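Local coordinates for annexin (Schistosoma mansoni, PDB 4MDU), which binds acidic phospholipid membranes in a calcium-dependent manner, aggregates liposomes when calcium is present, and may lend structural integrity to the schistosome tegument, at the interface of chains A and B. Sequence-based numbering; all coordinates share one arbitrary frame. Chains: chain A/B, Annexin.

The interface of chains A and B. Residues chain A 177, 271-276; chain B 123-127.
A:Asp177 turns CG anti to its own carbonyl carbon (chi1 -56°), and A:Tyr276 sets CG anti to its backbone N (chi1 -179°), so carboxylate and phenol ring converge on the glycine-rich B:Gly123-B:Gly125 stretch of the partner. Carboxylate oxygen OD2 of A:Asp177 accepts a hydrogen bond from the backbone N of B:Gly125 through its anti lone pair, OD2 and N being 2.8 Å apart and the bond nearly straight at the hydrogen. An aspartate probably suits this place, since its short side chain offers a probably charged acceptor to a peptide N-H. Its CB lies over the centre of the A:Tyr276 ring, 3.8 Å above the plane, a packing that should help hold both side chains.

B:Gly125 has no side chain, which probably allows the close approach of the tyrosine: CB of A:Tyr276 sits 3.5 Å from its CA, while ring atom CD2 comes near its N. Beside it a short parallel bridge pairs A:Thr272 with B:Leu124 and A:Ser273 with B:Gly125. Here the N of A:Ser273 gives its hydrogen to O of B:Leu124 at 2.9 Å, nearly along the C=O axis but bent at the hydrogen (138°). B:Leu124, its CG beside the backbone N, lies alongside A:Tyr276, pointing the same way, and crosses A:Thr272 obliquely, its CB 3.7 Å from the methyl CG2; the branched threonine thus offers the leucine an apolar surface. The small A:Ser273 touches the backbone of B:Asn127 through CB.

Ordered waters also bridge the chains. Water 2 lies 2.6 Å from O of B:Gly123 and also meets O of B:Gly125 and OD2 of A:Asp177; water 1 links N of A:Tyr276 to N of B:Thr126, 2.8 Å from the latter.

B:Gly123 to B:Thr126 form the GLGT stretch of an annexin type II calcium-binding loop; its calcium-binding glycine carbonyls here meet water 2 in the apo dimer. In chain A, A:Asp177 begins helix 177-186, and strand 272-273 runs directly into helix 274-288; the homodimer's twofold axis repeats the patch.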
loop_
_atom_site.group_PDB
_atom_site.type_symbol
_atom_site.label_atom_id
_atom_site.label_comp_id
_atom_site.label_asym_id
_atom_site.label_seq_id
_atom_site.Cartn_x
_atom_site.Cartn_y
_atom_site.Cartn_z
ATOM N N ASP A 177 -10.891 -5.801 9.343
ATOM C CA ASP A 177 -10.338 -5.066 10.469
ATOM C C ASP A 177 -10.103 -3.587 10.136
ATOM O O ASP A 177 -10.517 -2.702 10.889
ATOM C CB ASP A 177 -9.045 -5.738 10.917
ATOM C CG ASP A 177 -9.252 -7.195 11.268
ATOM O OD1 ASP A 177 -10.222 -7.464 12.006
ATOM O OD2 ASP A 177 -8.461 -8.060 10.811
ATOM N N GLU A 271 2.360 -7.582 13.983
ATOM C CA GLU A 271 1.118 -8.334 14.200
ATOM C C GLU A 271 -0.004 -8.016 13.211
ATOM O O GLU A 271 -1.025 -8.706 13.166
ATOM C CB GLU A 271 0.604 -8.109 15.620
ATOM C CG GLU A 271 1.636 -8.423 16.692
ATOM C CD GLU A 271 2.201 -9.824 16.560
ATOM O OE1 GLU A 271 3.343 -9.967 16.068
ATOM O OE2 GLU A 271 1.495 -10.780 16.947
ATOM N N THR A 272 0.174 -6.971 12.420
ATOM C CA THR A 272 -0.891 -6.554 11.529
ATOM C C THR A 272 -0.364 -6.391 10.117
ATOM O O THR A 272 0.845 -6.315 9.916
ATOM C CB THR A 272 -1.533 -5.245 12.009
ATOM O OG1 THR A 272 -0.546 -4.212 12.024
ATOM C CG2 THR A 272 -2.101 -5.416 13.412
ATOM N N SER A 273 -1.271 -6.344 9.143
ATOM C CA SER A 273 -0.871 -6.221 7.743
ATOM C C SER A 273 -1.730 -5.219 6.979
ATOM O O SER A 273 -2.750 -4.737 7.493
ATOM C CB SER A 273 -0.925 -7.583 7.040
ATOM O OG SER A 273 -0.072 -8.517 7.676
ATOM N N GLY A 274 -1.295 -4.907 5.755
ATOM C CA GLY A 274 -2.077 -4.114 4.822
ATOM C C GLY A 274 -2.528 -2.776 5.357
ATOM O O GLY A 274 -1.868 -2.171 6.188
ATOM N N ASP A 275 -3.665 -2.302 4.879
ATOM C CA ASP A 275 -4.148 -1.005 5.323
ATOM C C ASP A 275 -4.431 -0.928 6.818
ATOM O O ASP A 275 -4.363 0.148 7.415
ATOM C CB ASP A 275 -5.370 -0.591 4.518
ATOM C CG ASP A 275 -4.990 -0.028 3.159
ATOM O OD1 ASP A 275 -3.924 0.623 3.055
ATOM O OD2 ASP A 275 -5.744 -0.245 2.200
ATOM N N TYR A 276 -4.756 -2.062 7.427
ATOM C CA TYR A 276 -5.063 -2.060 8.848
ATOM C C TYR A 276 -3.809 -1.650 9.595
ATOM O O TYR A 276 -3.854 -0.815 10.503
ATOM C CB TYR A 276 -5.547 -3.429 9.320
ATOM C CG TYR A 276 -5.898 -3.450 10.787
ATOM C CD1 TYR A 276 -6.847 -2.574 11.309
ATOM C CD2 TYR A 276 -5.280 -4.339 11.654
ATOM C CE1 TYR A 276 -7.159 -2.581 12.649
ATOM C CE2 TYR A 276 -5.597 -4.359 12.994
ATOM C CZ TYR A 276 -6.535 -3.476 13.492
ATOM O OH TYR A 276 -6.833 -3.491 14.844
ATOM N N GLY B 123 -4.571 -13.358 9.691
ATOM C CA GLY B 123 -4.084 -12.462 10.720
ATOM C C GLY B 123 -4.920 -11.206 10.889
ATOM O O GLY B 123 -6.079 -11.130 10.467
ATOM N N LEU B 124 -4.315 -10.218 11.539
ATOM C CA LEU B 124 -4.945 -8.928 11.769
ATOM C C LEU B 124 -4.718 -8.029 10.561
ATOM O O LEU B 124 -3.576 -7.753 10.188
ATOM C CB LEU B 124 -4.351 -8.285 13.019
ATOM C CG LEU B 124 -4.725 -8.996 14.314
ATOM C CD1 LEU B 124 -3.823 -8.562 15.449
ATOM C CD2 LEU B 124 -6.185 -8.728 14.629
ATOM N N GLY B 125 -5.806 -7.563 9.962
ATOM C CA GLY B 125 -5.717 -6.858 8.701
ATOM C C GLY B 125 -5.516 -7.884 7.601
ATOM O O GLY B 125 -5.627 -9.092 7.832
ATOM N N THR B 126 -5.206 -7.395 6.409
ATOM C CA THR B 126 -5.098 -8.221 5.224
ATOM C C THR B 126 -3.819 -7.888 4.502
ATOM O O THR B 126 -3.573 -6.729 4.186
ATOM C CB THR B 126 -6.254 -7.933 4.263
ATOM O OG1 THR B 126 -7.481 -8.290 4.907
ATOM C CG2 THR B 126 -6.096 -8.756 3.026
ATOM N N ASN B 127 -2.987 -8.889 4.255
ATOM C CA ASN B 127 -1.763 -8.620 3.523
ATOM C C ASN B 127 -2.037 -8.612 2.027
ATOM O O ASN B 127 -1.731 -9.566 1.331
ATOM C CB ASN B 127 -0.692 -9.637 3.852
ATOM C CG ASN B 127 0.673 -9.123 3.538
ATOM O OD1 ASN B 127 0.821 -8.188 2.756
ATOM N ND2 ASN B 127 1.688 -9.722 4.148
HETATM O O HOH W 1 -5.892 -4.669 6.032
HETATM O O HOH W 2 -7.945 -10.609 8.794
#